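Local coordinates for addiction module toxin, RelE/StbE family (Escherichia coli BL21, PDB 4MMJ), which acts as the toxin of the DinJ-YafQ toxin-antitoxin pair, a sequence-specific mRNA endoribonuclease that inhibits translation elongation and halts bacterial growth, at residues 10-15 and 83-88; 51-56 and 64-69. The protein carries 1 engineered substitution. All blocks are in the same frame, centred on the assembly; numbering follows the deposited sequence.

Contact 1. Residues 10-15 and 83-88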
loop_
_atom_site.group_PDB
_atom_site.type_symbol
_atom_site.label_atom_id
_atom_site.label_comp_id
_atom_site.label_asym_id
_atom_site.label_seq_id
_atom_site.Cartn_x
_atom_site.Cartn_y
_atom_site.Cartn_z
ATOM N N GLU A 10 5.464 2.358 -9.844
ATOM C CA GLU A 10 4.383 1.770 -10.631
ATOM C C GLU A 10 3.087 1.844 -9.844
ATOM O O GLU A 10 3.097 1.753 -8.618
ATOM C CB GLU A 10 4.682 0.300 -10.954
ATOM C CG GLU A 10 6.036 0.078 -11.612
ATOM C CD GLU A 10 6.280 -1.368 -12.010
ATOM O OE1 GLU A 10 5.500 -2.258 -11.610
ATOM O OE2 GLU A 10 7.268 -1.618 -12.730
ATOM N N TYR A 11 1.985 2.023 -10.560
ATOM C CA TYR A 11 0.659 2.067 -9.947
ATOM C C TYR A 11 -0.177 1.095 -10.758
ATOM O O TYR A 11 -0.406 1.329 -11.948
ATOM C CB TYR A 11 0.071 3.478 -10.084
ATOM C CG TYR A 11 0.879 4.580 -9.425
ATOM C CD1 TYR A 11 1.970 5.164 -10.074
ATOM C CD2 TYR A 11 0.551 5.039 -8.156
ATOM C CE1 TYR A 11 2.709 6.167 -9.463
ATOM C CE2 TYR A 11 1.276 6.043 -7.545
ATOM C CZ TYR A 11 2.351 6.601 -8.199
ATOM O OH TYR A 11 3.069 7.599 -7.576
ATOM N N SER A 12 -0.619 -0.001 -10.147
ATOM C CA SER A 12 -1.401 -0.988 -10.882
ATOM C C SER A 12 -2.741 -0.371 -11.263
ATOM O O SER A 12 -3.170 0.628 -10.673
ATOM C CB SER A 12 -1.641 -2.243 -10.043
ATOM O OG SER A 12 -2.672 -2.005 -9.090
ATOM N N GLY A 13 -3.406 -0.960 -12.248
ATOM C CA GLY A 13 -4.694 -0.442 -12.672
ATOM C C GLY A 13 -5.699 -0.604 -11.550
ATOM O O GLY A 13 -6.527 0.276 -11.301
ATOM N N GLN A 14 -5.621 -1.727 -10.854
ATOM C CA GLN A 14 -6.553 -1.949 -9.757
ATOM C C GLN A 14 -6.308 -0.948 -8.635
ATOM O O GLN A 14 -7.252 -0.498 -7.983
ATOM C CB GLN A 14 -6.482 -3.377 -9.222
ATOM C CG GLN A 14 -7.518 -3.626 -8.110
ATOM C CD GLN A 14 -8.946 -3.493 -8.615
ATOM O OE1 GLN A 14 -9.313 -4.102 -9.619
ATOM N NE2 GLN A 14 -9.754 -2.693 -7.926
ATOM N N PHE A 15 -5.046 -0.584 -8.421
ATOM C CA PHE A 15 -4.734 0.385 -7.369
ATOM C C PHE A 15 -5.415 1.731 -7.620
ATOM O O PHE A 15 -5.976 2.348 -6.692
ATOM C CB PHE A 15 -3.224 0.555 -7.196
ATOM C CG PHE A 15 -2.859 1.596 -6.182
ATOM C CD1 PHE A 15 -2.866 1.296 -4.827
ATOM C CD2 PHE A 15 -2.553 2.894 -6.583
ATOM C CE1 PHE A 15 -2.553 2.281 -3.873
ATOM C CE2 PHE A 15 -2.230 3.883 -5.641
ATOM C CZ PHE A 15 -2.234 3.575 -4.287
ATOM N N ARG A 83 5.887 -0.750 -6.493
ATOM C CA ARG A 83 4.604 -0.881 -7.189
ATOM C C ARG A 83 3.473 -0.841 -6.180
ATOM O O ARG A 83 3.385 -1.693 -5.288
ATOM C CB ARG A 83 4.536 -2.195 -7.981
ATOM C CG ARG A 83 3.224 -2.437 -8.747
ATOM C CD ARG A 83 3.217 -3.847 -9.371
ATOM N NE ARG A 83 2.010 -4.119 -10.154
ATOM C CZ ARG A 83 1.808 -3.700 -11.404
ATOM N NH1 ARG A 83 2.735 -2.973 -12.020
ATOM N NH2 ARG A 83 0.672 -3.996 -12.037
ATOM N N PHE A 84 2.603 0.149 -6.321
ATOM C CA PHE A 84 1.413 0.200 -5.478
ATOM C C PHE A 84 0.366 -0.730 -6.082
ATOM O O PHE A 84 -0.073 -0.517 -7.222
ATOM C CB PHE A 84 0.929 1.648 -5.380
ATOM C CG PHE A 84 1.956 2.573 -4.779
ATOM C CD1 PHE A 84 2.195 2.553 -3.415
ATOM C CD2 PHE A 84 2.695 3.439 -5.572
ATOM C CE1 PHE A 84 3.150 3.386 -2.842
ATOM C CE2 PHE A 84 3.645 4.275 -5.006
ATOM C CZ PHE A 84 3.870 4.249 -3.636
ATOM N N GLU A 85 -0.016 -1.772 -5.335
ATOM C CA GLU A 85 -0.805 -2.864 -5.910
ATOM C C GLU A 85 -2.304 -2.760 -5.614
ATOM O O GLU A 85 -3.126 -2.840 -6.529
ATOM C CB GLU A 85 -0.255 -4.232 -5.468
ATOM C CG GLU A 85 -0.902 -5.419 -6.164
ATOM C CD GLU A 85 -0.560 -5.514 -7.646
ATOM O OE1 GLU A 85 0.384 -4.822 -8.105
ATOM O OE2 GLU A 85 -1.236 -6.290 -8.356
ATOM N N ARG A 86 -2.651 -2.595 -4.339
ATOM C CA ARG A 86 -4.044 -2.479 -3.932
ATOM C C ARG A 86 -4.151 -1.627 -2.660
ATOM O O ARG A 86 -3.171 -1.480 -1.917
ATOM C CB ARG A 86 -4.673 -3.864 -3.689
ATOM C CG ARG A 86 -4.981 -4.679 -4.953
ATOM C CD ARG A 86 -6.274 -5.456 -4.827
ATOM N NE ARG A 86 -7.433 -4.568 -4.751
ATOM C CZ ARG A 86 -8.685 -4.984 -4.577
ATOM N NH1 ARG A 86 -8.950 -6.281 -4.462
ATOM N NH2 ARG A 86 -9.671 -4.105 -4.518
ATOM N N THR A 87 -5.335 -1.079 -2.409
ATOM C CA THR A 87 -5.591 -0.439 -1.120
ATOM C C THR A 87 -7.071 -0.500 -0.758
ATOM O O THR A 87 -7.927 -0.389 -1.631
ATOM C CB THR A 87 -5.036 1.015 -1.062
ATOM O OG1 THR A 87 -5.129 1.511 0.285
ATOM C CG2 THR A 87 -5.806 1.936 -2.013
ATOM N N GLY A 88 -7.380 -0.718 0.519
ATOM C CA GLY A 88 -8.768 -0.804 0.939
ATOM C C GLY A 88 -8.892 -1.611 2.213
ATOM O O GLY A 88 -7.900 -1.802 2.924
#
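Phe84 CB sits almost exactly over the centre of the Phe15 ring, 3.6 Å from its centroid, a CH-pi contact onto one ring face. On the same side of the sheet Tyr11 CE2 lies 3.6 Å from Phe84 CD2, the ring planes inclined at 31°. The other side carries charge: Arg83 NH1 donates to Glu10 OE1 at 2.9 Å. The carboxylate oxygen lies close to the guanidinium plane but is itself met from above the carboxylate, the carboxylate and guanidinium planes standing 87° apart. Arg83 NE binds Glu85 OE1 at 2.7 Å, so a second acid pins the guanidinium within a salt-bridge network. Backbone bonds set this register: Phe84 N reaches Glu10 O at 2.8 Å, and Ser12 N reaches Phe84 O at 3.0 Å. Ser12 OG, held between its own backbone N and carbonyl carbon (chi1 78°), donates to Glu85 O at 2.7 Å and accepts from Phe15 N at 2.8 Å. Farther along, Gln14 CG covers a face of the Arg86 guanidinium, while Asp18 binds both polar ends. Met36 of helix 29-40 covers the aromatic cluster, and Glu85 and Arg86 form a classic beta bulge opposite Ile74. Together these features define a parallel edge strand passing through a serine N-cap into helix 13-24 of the RelE-family toxin fold.

Contact 2. Residues 51-56 and 64-69. With SO4 (sulfate ion), chain B; SO4 (sulfate ion), chain D.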
loop_
_atom_site.group_PDB
_atom_site.type_symbol
_atom_site.label_atom_id
_atom_site.label_comp_id
_atom_site.label_asym_id
_atom_site.label_seq_id
_atom_site.Cartn_x
_atom_site.Cartn_y
_atom_site.Cartn_z
ATOM N N LYS A 51 2.819 -1.165 10.949
ATOM C CA LYS A 51 2.735 -2.632 11.018
ATOM C C LYS A 51 3.147 -3.288 9.698
ATOM O O LYS A 51 2.539 -4.269 9.249
ATOM C CB LYS A 51 1.319 -3.071 11.417
ATOM C CG LYS A 51 1.098 -3.228 12.914
ATOM C CD LYS A 51 1.668 -2.075 13.700
ATOM C CE LYS A 51 1.997 -2.498 15.118
ATOM N NZ LYS A 51 0.820 -3.123 15.770
ATOM N N ASP A 52 4.197 -2.743 9.097
ATOM C CA ASP A 52 4.671 -3.185 7.796
ATOM C C ASP A 52 5.207 -4.601 7.893
ATOM O O ASP A 52 6.009 -4.903 8.786
ATOM C CB ASP A 52 5.779 -2.267 7.292
ATOM C CG ASP A 52 6.113 -2.513 5.840
ATOM O OD1 ASP A 52 5.249 -2.223 4.976
ATOM O OD2 ASP A 52 7.229 -3.007 5.551
ATOM N N HIS A 53 4.780 -5.458 6.969
ATOM C CA HIS A 53 5.195 -6.863 6.991
ATOM C C HIS A 53 5.017 -7.547 5.638
ATOM O O HIS A 53 4.149 -7.159 4.851
ATOM C CB HIS A 53 4.414 -7.614 8.074
ATOM C CG HIS A 53 2.948 -7.723 7.794
ATOM N ND1 HIS A 53 2.047 -6.734 8.130
ATOM C CD2 HIS A 53 2.226 -8.705 7.206
ATOM C CE1 HIS A 53 0.832 -7.107 7.765
ATOM N NE2 HIS A 53 0.911 -8.296 7.203
ATOM N N PRO A 54 5.848 -8.571 5.355
ATOM C CA PRO A 54 5.677 -9.307 4.100
ATOM C C PRO A 54 4.405 -10.151 4.135
ATOM O O PRO A 54 3.966 -10.561 5.218
ATOM C CB PRO A 54 6.912 -10.223 4.062
ATOM C CG PRO A 54 7.253 -10.439 5.519
ATOM C CD PRO A 54 6.986 -9.077 6.146
ATOM N N LEU A 55 3.819 -10.404 2.966
ATOM C CA LEU A 55 2.672 -11.302 2.873
ATOM C C LEU A 55 3.151 -12.660 2.402
ATOM O O LEU A 55 4.253 -12.792 1.870
ATOM C CB LEU A 55 1.640 -10.759 1.890
ATOM C CG LEU A 55 0.958 -9.465 2.373
ATOM C CD1 LEU A 55 0.073 -8.833 1.291
ATOM C CD2 LEU A 55 0.139 -9.769 3.605
ATOM N N GLN A 56 2.323 -13.677 2.590
ATOM C CA GLN A 56 2.708 -15.006 2.147
ATOM C C GLN A 56 1.648 -15.598 1.240
ATOM O O GLN A 56 0.719 -14.896 0.811
ATOM C CB GLN A 56 2.975 -15.911 3.353
ATOM C CG GLN A 56 4.009 -15.349 4.337
ATOM C CD GLN A 56 5.394 -15.106 3.717
ATOM O OE1 GLN A 56 5.727 -15.632 2.648
ATOM N NE2 GLN A 56 6.206 -14.303 4.401
ATOM N N ASP A 64 2.559 -5.456 3.130
ATOM C CA ASP A 64 1.288 -4.956 3.629
ATOM C C ASP A 64 1.594 -3.913 4.700
ATOM O O ASP A 64 2.317 -4.215 5.655
ATOM C CB ASP A 64 0.570 -6.174 4.244
ATOM C CG ASP A 64 -0.751 -5.847 4.886
ATOM O OD1 ASP A 64 -0.914 -4.773 5.502
ATOM O OD2 ASP A 64 -1.649 -6.719 4.799
ATOM N N ALA A 65 1.035 -2.699 4.564
ATOM C CA ALA A 65 1.132 -1.658 5.596
ATOM C C ALA A 65 -0.252 -1.118 5.968
ATOM O O ALA A 65 -1.117 -0.976 5.095
ATOM C CB ALA A 65 1.996 -0.501 5.111
ATOM N N HIS A 66 -0.455 -0.774 7.238
ATOM C CA HIS A 66 -1.752 -0.239 7.678
ATOM C C HIS A 66 -1.773 1.289 7.633
ATOM O O HIS A 66 -1.013 1.951 8.353
ATOM C CB HIS A 66 -2.092 -0.709 9.103
ATOM C CG HIS A 66 -2.284 -2.187 9.225
ATOM N ND1 HIS A 66 -2.726 -2.794 10.383
ATOM C CD2 HIS A 66 -2.088 -3.193 8.334
ATOM C CE1 HIS A 66 -2.800 -4.098 10.201
ATOM N NE2 HIS A 66 -2.417 -4.367 8.963
ATOM N N VAL A 67 -2.642 1.844 6.792
ATOM C CA VAL A 67 -2.917 3.276 6.795
ATOM C C VAL A 67 -3.773 3.593 8.032
ATOM O O VAL A 67 -3.614 4.637 8.684
ATOM C CB VAL A 67 -3.677 3.686 5.521
ATOM C CG1 VAL A 67 -3.835 5.217 5.453
ATOM C CG2 VAL A 67 -2.966 3.173 4.271
ATOM N N GLU A 68 -4.695 2.678 8.321
ATOM C CA GLU A 68 -5.551 2.712 9.514
ATOM C C GLU A 68 -5.803 1.252 9.880
ATOM O O GLU A 68 -5.453 0.368 9.086
ATOM C CB GLU A 68 -6.877 3.421 9.210
ATOM C CG GLU A 68 -6.755 4.910 8.900
ATOM C CD GLU A 68 -8.044 5.514 8.392
ATOM O OE1 GLU A 68 -9.063 4.789 8.328
ATOM O OE2 GLU A 68 -8.036 6.718 8.047
ATOM N N PRO A 69 -6.411 0.981 11.058
ATOM C CA PRO A 69 -6.580 -0.429 11.441
ATOM C C PRO A 69 -7.337 -1.276 10.424
ATOM O O PRO A 69 -7.027 -2.469 10.305
ATOM C CB PRO A 69 -7.351 -0.340 12.761
ATOM C CG PRO A 69 -6.885 0.944 13.351
ATOM C CD PRO A 69 -6.774 1.883 12.169
HETATM S S SO4 B . -3.323 -7.447 8.002
HETATM O O1 SO4 B . -4.372 -6.996 8.914
HETATM O O2 SO4 B . -3.627 -6.935 6.667
HETATM O O3 SO4 B . -3.248 -8.908 7.978
HETATM O O4 SO4 B . -2.034 -6.931 8.466
HETATM S S SO4 D . -3.181 -1.868 13.847
HETATM O O1 SO4 D . -3.301 -3.215 13.286
HETATM O O2 SO4 D . -2.989 -0.889 12.774
HETATM O O3 SO4 D . -4.404 -1.545 14.580
HETATM O O4 SO4 D . -2.038 -1.809 14.758
#
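The rings of His53 and His66 are used in different ways against Asp64 and Lys51. With CG between the backbone N and the carbonyl carbon (chi1 66°), the ring of His53 comes to lie alongside the Asp64 side chain, inclined 26° to the carboxylate, and Asp64 CB is 3.5 Å above the ring plane, offset toward the rim. His53 ND1 fixes the ring's rotation by an in-plane bond to Lys51 O, 2.8 Å long with an angle of 173° at the hydrogen. The His66 ring instead has Lys51 CB over one face and sulfates at its edge. Its NE2 donates to O4 of the chain B sulfate at 2.6 Å, and ND1 donates to O2 of the chain D sulfate at 3.1 Å. That first sulfate also lies close to both neighbours: its O4 is 3.0 Å from His53 CE1, and its O2 is 2.7 Å from Asp64 OD2. Lys51 NZ adds a weak bond to the second. Beneath the rings, His53 and Asp64 are an antiparallel hydrogen-bonded pair, with His53 N to Asp64 O at 3.1 Å and Asp64 N to His53 O at 2.9 Å. Leu55 packs its CD2 against Asp64 CB, and Asp52 is held by Arg63 and Tyr75. This beta hairpin presents an anion-binding surface; the sulfates, probably from the crystallisation liquor, may mark where RNA phosphates bind in this ribonuclease.

How the contacts relate
Contact 1 and contact 2 stitch the two outermost strands, 8-11 and 53-54, to the same five-stranded sheet. Their centres are 14 Å apart, on opposite sides of the chain's centre, and their nearest atoms about 5 Å apart without touching. Strand 71-77 runs between them: Ile74 faces the bulge of contact 1 and meets Leu55 of contact 2, while Ile72 O receives Thr87 OG1 and the Ile72 side chain touches Asp64 and His66. Both bound sulfates belong to contact 2. The chain leaving contact 1 beyond strand 81-88 reaches the sulfate site, where Gln90 hydrogen-bonds a sulfate and Phe94 packs on Leu55 and Asp64.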